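Local coordinates for protein SalCYP truncation (Salinispora tropica, PDB 7ABB) that belongs to the cytochrome P450 family and binds heme c in a pocket of its largely helical fold, at residues N142-V147 and A152-L157; P184-Y189 and V231-G236; R191-R196 and D205-T210. All blocks are in the same frame, centred on the assembly; numbering follows the deposited sequence.

All three contacts join helices on the same side of the chain's centre, their own centres lying 11 to 14 Å apart. Helix 182-199 serves interactions 2 and 3, helix 154-165 follows helix 130-147 in interaction 1, and interaction 3 is nested within the loop that interaction 2 closes. Interaction 2 is apolar and largely buried, and its 231-236 segment continues to the heme. Interaction 1 is also apolar but only partly buried, built round one methionine. Interaction 3, farthest from the chain centre yet buried, is polar and water-mediated. Direct packing ties the set together: Leu157 O meets Phe233 CZ at 3.7 Å, and Leu206 CD2 meets Leu232 CD1 at 3.8 Å.

Interaction 1: N142-V147 and A152-L157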
loop_
_atom_site.group_PDB
_atom_site.type_symbol
_atom_site.label_atom_id
_atom_site.label_comp_id
_atom_site.label_asym_id
_atom_site.label_seq_id
_atom_site.Cartn_x
_atom_site.Cartn_y
_atom_site.Cartn_z
ATOM N N ASN A 142 -7.221 -11.626 -4.600
ATOM C CA ASN A 142 -7.834 -10.482 -5.257
ATOM C C ASN A 142 -6.887 -9.864 -6.282
ATOM O O ASN A 142 -7.317 -9.454 -7.364
ATOM C CB ASN A 142 -8.219 -9.413 -4.221
ATOM C CG ASN A 142 -9.247 -9.891 -3.239
ATOM O OD1 ASN A 142 -10.121 -10.697 -3.558
ATOM N ND2 ASN A 142 -9.154 -9.368 -2.013
ATOM N N LEU A 143 -5.598 -9.741 -5.941
ATOM C CA LEU A 143 -4.616 -9.184 -6.880
ATOM C C LEU A 143 -4.537 -10.039 -8.140
ATOM O O LEU A 143 -4.559 -9.523 -9.266
ATOM C CB LEU A 143 -3.237 -9.114 -6.231
ATOM C CG LEU A 143 -2.106 -8.515 -7.076
ATOM C CD1 LEU A 143 -2.390 -7.085 -7.432
ATOM C CD2 LEU A 143 -0.776 -8.634 -6.362
ATOM N N MET A 144 -4.444 -11.362 -7.955
ATOM C CA MET A 144 -4.369 -12.286 -9.078
ATOM C C MET A 144 -5.585 -12.147 -9.974
ATOM O O MET A 144 -5.462 -12.190 -11.206
ATOM C CB MET A 144 -4.233 -13.708 -8.547
ATOM C CG MET A 144 -2.894 -13.962 -7.876
ATOM S SD MET A 144 -2.848 -15.520 -6.983
ATOM C CE MET A 144 -2.654 -16.624 -8.365
ATOM N N LEU A 145 -6.764 -11.954 -9.383
ATOM C CA LEU A 145 -7.969 -11.790 -10.184
ATOM C C LEU A 145 -7.869 -10.539 -11.039
ATOM O O LEU A 145 -8.194 -10.565 -12.239
ATOM C CB LEU A 145 -9.206 -11.724 -9.285
ATOM C CG LEU A 145 -10.559 -11.644 -10.018
ATOM C CD1 LEU A 145 -10.750 -12.818 -10.927
ATOM C CD2 LEU A 145 -11.727 -11.524 -9.044
ATOM N N ALA A 146 -7.394 -9.441 -10.435
ATOM C CA ALA A 146 -7.344 -8.168 -11.148
ATOM C C ALA A 146 -6.302 -8.209 -12.248
ATOM O O ALA A 146 -6.537 -7.696 -13.348
ATOM C CB ALA A 146 -7.056 -7.025 -10.163
ATOM N N VAL A 147 -5.145 -8.803 -11.961
ATOM C CA VAL A 147 -4.032 -8.761 -12.899
ATOM C C VAL A 147 -4.154 -9.841 -13.959
ATOM O O VAL A 147 -3.589 -9.697 -15.034
ATOM C CB VAL A 147 -2.695 -8.891 -12.151
ATOM C CG1 VAL A 147 -1.512 -8.993 -13.088
ATOM C CG2 VAL A 147 -2.504 -7.706 -11.213
ATOM N N ALA A 152 -4.935 -21.039 -9.620
ATOM C CA ALA A 152 -4.231 -22.244 -9.204
ATOM C C ALA A 152 -2.821 -21.954 -8.708
ATOM O O ALA A 152 -2.254 -22.783 -7.991
ATOM C CB ALA A 152 -4.177 -23.252 -10.359
ATOM N N ASP A 153 -2.243 -20.798 -9.053
ATOM C CA ASP A 153 -0.877 -20.466 -8.665
ATOM C C ASP A 153 -0.795 -19.738 -7.328
ATOM O O ASP A 153 0.296 -19.309 -6.944
ATOM C CB ASP A 153 -0.207 -19.592 -9.732
ATOM C CG ASP A 153 -0.145 -20.258 -11.096
ATOM O OD1 ASP A 153 -0.144 -21.511 -11.177
ATOM O OD2 ASP A 153 -0.083 -19.514 -12.102
ATOM N N LEU A 154 -1.913 -19.603 -6.607
ATOM C CA LEU A 154 -1.920 -18.793 -5.391
ATOM C C LEU A 154 -0.918 -19.307 -4.361
ATOM O O LEU A 154 -0.178 -18.524 -3.756
ATOM C CB LEU A 154 -3.326 -18.758 -4.796
ATOM C CG LEU A 154 -3.524 -17.805 -3.605
ATOM C CD1 LEU A 154 -4.984 -17.437 -3.495
ATOM C CD2 LEU A 154 -3.031 -18.396 -2.292
ATOM N N ASP A 155 -0.916 -20.616 -4.102
ATOM C CA ASP A 155 -0.005 -21.140 -3.091
ATOM C C ASP A 155 1.441 -20.854 -3.471
ATOM O O ASP A 155 2.257 -20.503 -2.611
ATOM C CB ASP A 155 -0.233 -22.642 -2.894
ATOM C CG ASP A 155 -1.570 -22.959 -2.225
ATOM O OD1 ASP A 155 -2.049 -22.146 -1.413
ATOM O OD2 ASP A 155 -2.139 -24.035 -2.513
ATOM N N HIS A 156 1.770 -20.958 -4.761
ATOM C CA HIS A 156 3.126 -20.669 -5.209
ATOM C C HIS A 156 3.474 -19.206 -4.965
ATOM O O HIS A 156 4.522 -18.885 -4.396
ATOM C CB HIS A 156 3.260 -21.017 -6.692
ATOM C CG HIS A 156 4.647 -20.867 -7.232
ATOM N ND1 HIS A 156 5.010 -19.845 -8.086
ATOM C CD2 HIS A 156 5.756 -21.624 -7.059
ATOM C CE1 HIS A 156 6.284 -19.980 -8.412
ATOM N NE2 HIS A 156 6.761 -21.046 -7.797
ATOM N N LEU A 157 2.585 -18.302 -5.374
ATOM C CA LEU A 157 2.858 -16.883 -5.227
ATOM C C LEU A 157 2.832 -16.471 -3.764
ATOM O O LEU A 157 3.602 -15.595 -3.356
ATOM C CB LEU A 157 1.848 -16.064 -6.033
ATOM C CG LEU A 157 1.922 -16.208 -7.559
ATOM C CD1 LEU A 157 0.922 -15.258 -8.170
ATOM C CD2 LEU A 157 3.324 -15.955 -8.065
#
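The final turns of helix 130-147 and the first turn of helix 154-165 come nearest at Met144 and Leu154, whose CA atoms are 7.9 Å apart. Ala152 and Asp153 end a 3-10 stretch that leads into the second helix, and Leu157 N to Asp153 O, 3.0 Å, closes the opening turn of that helix. Met144 spans the distance between the segments. CG lies anti to the carbonyl carbon (chi1 -69°), the chain continues extended, and a bend at chi3 of 77° turns the methyl against the start of helix 154-165. CE thereby reaches Leu154 N at 3.5 Å. The sulfur lies beside the root of the same residue, with SD 3.9 Å from Leu154 CB, and the two side chains run at about a right angle. Leu157, one turn on, meets Met144 with a single branch: CD1 is 3.8 Å from CE and 4.0 Å from SD. Met144 also rests on Leu151 in the intervening turn, while Leu154 and Leu157 reach back to Glu141 and Leu140 of helix 130-147. The contact is therefore dispersive, one thioether side chain lying between successive helices. By chain order these probably correspond to the E and F helices of the cytochrome P450 fold, and the neighbouring Leu143 touches the heme.

Interaction 2: P184-Y189 and V231-G236; sequences PALQEY and VLFLAG. With HEC (heme c), chain B.
The shortest backbone hydrogen bond within these two segments, Ala235 N to Val231 O at 2.8 Å, closes a turn of helix 222-235 that carries Phe233 and Leu234, the residues met by Leu186. A weak bond follows, from Gly236 N to Leu232 O. Across the contact the backbones stay well apart, the nearest CA atoms being those of Leu186 and Phe233 at 8.5 Å, and side chains fill the gap. Leu186 divides its work between its two methyls. CD1 lies over one face of the Phe233 ring, 3.8 Å from the centroid and 22° off the normal, which meets the geometry of a CH-pi contact; the methyl is displaced toward the rim, on the CG and CD2 side. CD2 touches that flank of the ring, 3.5 Å from Phe233 CD2, and also meets Leu234 CD2 at 4.1 Å. The ring is directed out to this methyl pair because Phe233 CG is anti to the backbone N (chi1 -179°). In chain order, helix 182-199 probably corresponds to the G helix of cytochrome P450s and helix 222-235 to the first part of the long helix that runs across the heme in this family, Ala235 and Gly236 being consistent with the opening of its (A/G)Gx(D/E)T signature. Accordingly the other side of segment 231-236 meets the porphyrin: Ala235 CB is 3.5 Å from the heme CHD atom, and Gly236 O is 3.7 Å from CMC. Met164 of helix 154-165 touches both Leu186 and Leu234, so a third helix joins the apolar layer. One turn along from Leu186, Tyr189 directs its hydroxyl to Asp153 and its ring meets Trp149 edge-to-face, while Phe233 also packs on Trp149.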
loop_
_atom_site.group_PDB
_atom_site.type_symbol
_atom_site.label_atom_id
_atom_site.label_comp_id
_atom_site.label_asym_id
_atom_site.label_seq_id
_atom_site.Cartn_x
_atom_site.Cartn_y
_atom_site.Cartn_z
ATOM N N PRO A 184 14.077 -14.251 -7.792
ATOM C CA PRO A 184 14.215 -15.040 -9.031
ATOM C C PRO A 184 12.984 -15.863 -9.366
ATOM O O PRO A 184 12.626 -15.989 -10.544
ATOM C CB PRO A 184 15.430 -15.927 -8.738
ATOM C CG PRO A 184 16.228 -15.157 -7.759
ATOM C CD PRO A 184 15.251 -14.394 -6.915
ATOM N N ALA A 185 12.326 -16.437 -8.355
ATOM C CA ALA A 185 11.110 -17.202 -8.608
ATOM C C ALA A 185 10.014 -16.301 -9.158
ATOM O O ALA A 185 9.272 -16.689 -10.067
ATOM C CB ALA A 185 10.646 -17.890 -7.321
ATOM N N LEU A 186 9.887 -15.095 -8.610
ATOM C CA LEU A 186 8.920 -14.149 -9.147
ATOM C C LEU A 186 9.248 -13.803 -10.595
ATOM O O LEU A 186 8.351 -13.725 -11.441
ATOM C CB LEU A 186 8.894 -12.885 -8.290
ATOM C CG LEU A 186 7.978 -11.773 -8.791
ATOM C CD1 LEU A 186 6.545 -12.247 -8.845
ATOM C CD2 LEU A 186 8.097 -10.544 -7.897
ATOM N N GLN A 187 10.531 -13.598 -10.899
ATOM C CA GLN A 187 10.915 -13.239 -12.261
ATOM C C GLN A 187 10.599 -14.361 -13.237
ATOM O O GLN A 187 10.109 -14.108 -14.343
ATOM C CB GLN A 187 12.399 -12.893 -12.313
ATOM C CG GLN A 187 12.741 -11.643 -11.549
ATOM C CD GLN A 187 14.199 -11.272 -11.692
ATOM O OE1 GLN A 187 15.086 -12.031 -11.305
ATOM N NE2 GLN A 187 14.455 -10.104 -12.259
ATOM N N GLU A 188 10.873 -15.609 -12.847
ATOM C CA GLU A 188 10.527 -16.740 -13.705
ATOM C C GLU A 188 9.019 -16.836 -13.880
ATOM O O GLU A 188 8.526 -17.113 -14.979
ATOM C CB GLU A 188 11.080 -18.040 -13.118
ATOM C CG GLU A 188 12.405 -18.480 -13.705
ATOM C CD GLU A 188 12.277 -18.997 -15.132
ATOM O OE1 GLU A 188 11.180 -19.461 -15.510
ATOM O OE2 GLU A 188 13.278 -18.936 -15.876
ATOM N N TYR A 189 8.268 -16.598 -12.803
ATOM C CA TYR A 189 6.815 -16.674 -12.884
ATOM C C TYR A 189 6.259 -15.683 -13.902
ATOM O O TYR A 189 5.445 -16.048 -14.755
ATOM C CB TYR A 189 6.191 -16.439 -11.509
ATOM C CG TYR A 189 4.693 -16.559 -11.563
ATOM C CD1 TYR A 189 4.076 -17.798 -11.480
ATOM C CD2 TYR A 189 3.894 -15.442 -11.735
ATOM C CE1 TYR A 189 2.710 -17.914 -11.540
ATOM C CE2 TYR A 189 2.514 -15.554 -11.782
ATOM C CZ TYR A 189 1.935 -16.798 -11.700
ATOM O OH TYR A 189 0.570 -16.906 -11.761
ATOM N N VAL A 231 6.260 -5.258 -10.706
ATOM C CA VAL A 231 5.861 -4.146 -9.841
ATOM C C VAL A 231 4.470 -4.370 -9.276
ATOM O O VAL A 231 4.214 -4.128 -8.089
ATOM C CB VAL A 231 5.941 -2.820 -10.624
ATOM C CG1 VAL A 231 5.235 -1.709 -9.875
ATOM C CG2 VAL A 231 7.377 -2.453 -10.891
ATOM N N LEU A 232 3.543 -4.853 -10.108
ATOM C CA LEU A 232 2.200 -5.115 -9.619
ATOM C C LEU A 232 2.216 -6.129 -8.493
ATOM O O LEU A 232 1.496 -5.966 -7.504
ATOM C CB LEU A 232 1.316 -5.598 -10.765
ATOM C CG LEU A 232 0.992 -4.504 -11.778
ATOM C CD1 LEU A 232 0.247 -5.074 -12.948
ATOM C CD2 LEU A 232 0.155 -3.401 -11.165
ATOM N N PHE A 233 3.032 -7.175 -8.618
ATOM C CA PHE A 233 3.121 -8.157 -7.541
ATOM C C PHE A 233 3.688 -7.524 -6.281
ATOM O O PHE A 233 3.168 -7.736 -5.182
ATOM C CB PHE A 233 3.984 -9.337 -7.967
ATOM C CG PHE A 233 4.106 -10.400 -6.909
ATOM C CD1 PHE A 233 3.164 -11.396 -6.812
ATOM C CD2 PHE A 233 5.170 -10.404 -6.022
ATOM C CE1 PHE A 233 3.269 -12.375 -5.829
ATOM C CE2 PHE A 233 5.278 -11.401 -5.042
ATOM C CZ PHE A 233 4.334 -12.371 -4.963
ATOM N N LEU A 234 4.771 -6.755 -6.425
ATOM C CA LEU A 234 5.455 -6.215 -5.253
ATOM C C LEU A 234 4.648 -5.114 -4.570
ATOM O O LEU A 234 4.777 -4.924 -3.349
ATOM C CB LEU A 234 6.833 -5.693 -5.658
ATOM C CG LEU A 234 7.846 -6.761 -6.081
ATOM C CD1 LEU A 234 9.111 -6.092 -6.597
ATOM C CD2 LEU A 234 8.185 -7.702 -4.945
ATOM N N ALA A 235 3.829 -4.378 -5.332
ATOM C CA ALA A 235 3.024 -3.279 -4.805
ATOM C C ALA A 235 1.668 -3.723 -4.277
ATOM O O ALA A 235 1.092 -3.047 -3.417
ATOM C CB ALA A 235 2.788 -2.238 -5.899
ATOM N N GLY A 236 1.130 -4.835 -4.775
ATOM C CA GLY A 236 -0.278 -5.112 -4.612
ATOM C C GLY A 236 -0.715 -5.963 -3.431
ATOM O O GLY A 236 -1.908 -6.253 -3.368
HETATM FE FE HEC B . 0.012 1.424 -4.401
HETATM C CHA HEC B . 2.133 3.580 -6.041
HETATM C CHB HEC B . 0.436 3.279 -1.552
HETATM C CHC HEC B . -2.130 -0.690 -2.757
HETATM C CHD HEC B . -0.110 -0.616 -7.125
HETATM N NA HEC B . 1.074 3.064 -3.906
HETATM C C1A HEC B . 1.866 3.860 -4.734
HETATM C C2A HEC B . 2.386 5.012 -4.025
HETATM C C3A HEC B . 1.889 4.912 -2.779
HETATM C C4A HEC B . 1.085 3.718 -2.690
HETATM C CMA HEC B . 2.131 5.855 -1.587
HETATM C CAA HEC B . 3.291 6.153 -4.612
HETATM C CBA HEC B . 4.785 5.862 -4.529
HETATM C CGA HEC B . 5.568 7.046 -5.069
HETATM O O1A HEC B . 6.805 6.867 -5.162
HETATM O O2A HEC B . 4.943 8.095 -5.376
HETATM N NB HEC B . -0.663 1.279 -2.514
HETATM C C1B HEC B . -0.410 2.172 -1.489
HETATM C C2B HEC B . -1.191 1.764 -0.360
HETATM C C3B HEC B . -1.917 0.684 -0.705
HETATM C C4B HEC B . -1.583 0.346 -2.045
HETATM C CMB HEC B . -1.150 2.554 0.963
HETATM C CAB HEC B . -2.889 -0.191 0.044
HETATM C CBB HEC B . -3.427 0.355 1.326
HETATM N NC HEC B . -0.907 -0.336 -4.858
HETATM C C1C HEC B . -1.821 -0.986 -4.061
HETATM C C2C HEC B . -2.400 -2.074 -4.805
HETATM C C3C HEC B . -1.855 -2.073 -6.042
HETATM C C4C HEC B . -0.900 -0.990 -6.068
HETATM C CMC HEC B . -3.470 -3.010 -4.241
HETATM C CAC HEC B . -2.063 -3.013 -7.241
HETATM C CBC HEC B . -3.330 -3.864 -7.322
HETATM N ND HEC B . 0.870 1.471 -6.202
HETATM C C1D HEC B . 0.661 0.501 -7.183
HETATM C C2D HEC B . 1.401 0.882 -8.344
HETATM C C3D HEC B . 2.103 2.160 -8.042
HETATM C C4D HEC B . 1.697 2.470 -6.689
HETATM C CMD HEC B . 1.464 0.086 -9.654
HETATM C CAD HEC B . 3.032 2.975 -8.958
HETATM C CBD HEC B . 2.185 3.997 -9.676
HETATM C CGD HEC B . 3.065 4.901 -10.519
HETATM O O1D HEC B . 2.528 5.612 -11.395
HETATM O O2D HEC B . 4.291 4.887 -10.291
#

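Interaction 3: R191-R196 and D205-T210; sequences RRHVAR and DLTSAT
His193 brings the CD2-NE2 edge of its imidazole up to Thr207, with Thr207 OG1 near the ring plane and 3.3 Å from His193 CD2. The ring extends this way because CG stands anti to the backbone N (chi1 -173°). Thr207 uses its other branch against the helix itself: its CG2 is 4.1 Å from Val194 CA, in keeping with the close backbone approach of Val194 and Thr207, whose CA atoms are 6.7 Å apart. A water held by three side chains bridges the two segments. It lies in the plane of the imidazole at 2.9 Å from His193 NE2, accepts from Thr207 OG1, and donates to Asp205 OD1 at 2.7 Å. The carboxylate, with Asp205 OD1 4.5 Å from His193 NE2, could raise the imidazole's affinity for a proton, although the charge of Arg197 beside it would weaken the effect. Asp205 is held on its second oxygen as well. OD2 caps the short helix 206-210 by accepting from Ser208 N at 2.9 Å, from above the carboxylate plane (38° out of it); it also accepts from Ser208 OG at 2.7 Å, on its anti side. Arg197 forms a salt bridge with the same oxygen, so both ends of the carboxylate are engaged and its rotation should be restricted. Leu229 of helix 222-235 packs on Val194 and Thr207 together, and Trp149 meets the His193 ring edge-to-face. This buried, water-bridged corner joins an N-capped short helix to the long helix just before it, probably where the G and H helices of the cytochrome P450 fold follow each other.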
loop_
_atom_site.group_PDB
_atom_site.type_symbol
_atom_site.label_atom_id
_atom_site.label_comp_id
_atom_site.label_asym_id
_atom_site.label_seq_id
_atom_site.Cartn_x
_atom_site.Cartn_y
_atom_site.Cartn_z
ATOM N N ARG A 191 7.802 -14.259 -16.391
ATOM C CA ARG A 191 8.238 -14.687 -17.720
ATOM C C ARG A 191 7.329 -15.780 -18.256
ATOM O O ARG A 191 6.925 -15.753 -19.426
ATOM C CB ARG A 191 9.677 -15.197 -17.665
ATOM C CG ARG A 191 10.716 -14.119 -17.713
ATOM C CD ARG A 191 12.025 -14.642 -18.280
ATOM N NE ARG A 191 12.624 -15.654 -17.416
ATOM C CZ ARG A 191 13.359 -15.383 -16.343
ATOM N NH1 ARG A 191 13.597 -14.126 -15.992
ATOM N NH2 ARG A 191 13.860 -16.371 -15.616
ATOM N N ARG A 192 7.001 -16.755 -17.409
ATOM C CA ARG A 192 6.111 -17.830 -17.826
ATOM C C ARG A 192 4.705 -17.310 -18.108
ATOM O O ARG A 192 4.039 -17.805 -19.027
ATOM C CB ARG A 192 6.083 -18.935 -16.767
ATOM C CG ARG A 192 7.343 -19.813 -16.706
ATOM C CD ARG A 192 7.161 -20.948 -15.693
ATOM N NE ARG A 192 8.170 -22.010 -15.804
ATOM C CZ ARG A 192 9.009 -22.387 -14.836
ATOM N NH1 ARG A 192 9.872 -23.375 -15.062
ATOM N NH2 ARG A 192 8.998 -21.802 -13.642
ATOM N N HIS A 193 4.243 -16.309 -17.351
ATOM C CA HIS A 193 2.912 -15.763 -17.585
ATOM C C HIS A 193 2.849 -15.047 -18.931
ATOM O O HIS A 193 1.881 -15.195 -19.686
ATOM C CB HIS A 193 2.516 -14.805 -16.457
ATOM C CG HIS A 193 1.096 -14.351 -16.545
ATOM N ND1 HIS A 193 0.033 -15.223 -16.428
ATOM C CD2 HIS A 193 0.562 -13.132 -16.797
ATOM C CE1 HIS A 193 -1.096 -14.552 -16.579
ATOM N NE2 HIS A 193 -0.802 -13.280 -16.796
ATOM N N VAL A 194 3.860 -14.238 -19.233
ATOM C CA VAL A 194 3.898 -13.575 -20.532
ATOM C C VAL A 194 3.822 -14.615 -21.635
ATOM O O VAL A 194 3.048 -14.487 -22.588
ATOM C CB VAL A 194 5.162 -12.707 -20.651
ATOM C CG1 VAL A 194 5.317 -12.144 -22.075
ATOM C CG2 VAL A 194 5.091 -11.580 -19.659
ATOM N N ALA A 195 4.591 -15.691 -21.491
ATOM C CA ALA A 195 4.631 -16.711 -22.539
ATOM C C ALA A 195 3.287 -17.422 -22.675
ATOM O O ALA A 195 2.873 -17.769 -23.793
ATOM C CB ALA A 195 5.745 -17.720 -22.254
ATOM N N ARG A 196 2.610 -17.680 -21.552
ATOM C CA ARG A 196 1.273 -18.266 -21.599
ATOM C C ARG A 196 0.325 -17.409 -22.426
ATOM O O ARG A 196 -0.387 -17.914 -23.303
ATOM C CB ARG A 196 0.721 -18.447 -20.180
ATOM C CG ARG A 196 -0.732 -18.966 -20.130
ATOM C CD ARG A 196 -1.399 -18.735 -18.777
ATOM N NE ARG A 196 -0.926 -19.638 -17.738
ATOM C CZ ARG A 196 -1.299 -20.906 -17.599
ATOM N NH1 ARG A 196 -2.142 -21.469 -18.459
ATOM N NH2 ARG A 196 -0.806 -21.619 -16.595
ATOM N N ASP A 205 -7.776 -9.639 -20.654
ATOM C CA ASP A 205 -6.670 -9.941 -19.758
ATOM C C ASP A 205 -5.588 -8.874 -19.890
ATOM O O ASP A 205 -5.206 -8.524 -21.005
ATOM C CB ASP A 205 -6.116 -11.313 -20.133
ATOM C CG ASP A 205 -4.827 -11.645 -19.437
ATOM O OD1 ASP A 205 -4.870 -11.858 -18.208
ATOM O OD2 ASP A 205 -3.786 -11.739 -20.122
ATOM N N LEU A 206 -5.084 -8.381 -18.745
ATOM C CA LEU A 206 -4.133 -7.267 -18.771
ATOM C C LEU A 206 -2.899 -7.611 -19.598
ATOM O O LEU A 206 -2.529 -6.866 -20.511
ATOM C CB LEU A 206 -3.741 -6.878 -17.340
ATOM C CG LEU A 206 -2.604 -5.867 -17.243
ATOM C CD1 LEU A 206 -2.968 -4.553 -17.932
ATOM C CD2 LEU A 206 -2.258 -5.594 -15.776
ATOM N N THR A 207 -2.233 -8.728 -19.285
ATOM C CA THR A 207 -1.008 -9.074 -20.008
ATOM C C THR A 207 -1.268 -9.212 -21.508
ATOM O O THR A 207 -0.469 -8.754 -22.335
ATOM C CB THR A 207 -0.406 -10.367 -19.451
ATOM O OG1 THR A 207 -0.134 -10.201 -18.057
ATOM C CG2 THR A 207 0.888 -10.742 -20.187
ATOM N N SER A 208 -2.372 -9.863 -21.874
ATOM C CA SER A 208 -2.714 -10.023 -23.281
ATOM C C SER A 208 -2.889 -8.675 -23.961
ATOM O O SER A 208 -2.456 -8.488 -25.102
ATOM C CB SER A 208 -3.989 -10.861 -23.427
ATOM O OG SER A 208 -3.856 -12.133 -22.800
ATOM N N ALA A 209 -3.507 -7.718 -23.264
ATOM C CA ALA A 209 -3.713 -6.397 -23.836
ATOM C C ALA A 209 -2.383 -5.747 -24.172
ATOM O O ALA A 209 -2.263 -5.060 -25.193
ATOM C CB ALA A 209 -4.507 -5.516 -22.865
ATOM N N THR A 210 -1.369 -5.956 -23.328
ATOM C CA THR A 210 -0.121 -5.226 -23.547
ATOM C C THR A 210 0.601 -5.649 -24.815
ATOM O O THR A 210 1.504 -4.922 -25.249
ATOM C CB THR A 210 0.844 -5.375 -22.366
ATOM O OG1 THR A 210 1.402 -6.688 -22.352
ATOM C CG2 THR A 210 0.152 -5.090 -21.034
HETATM O O HOH W 1 -2.555 -10.995 -17.151
#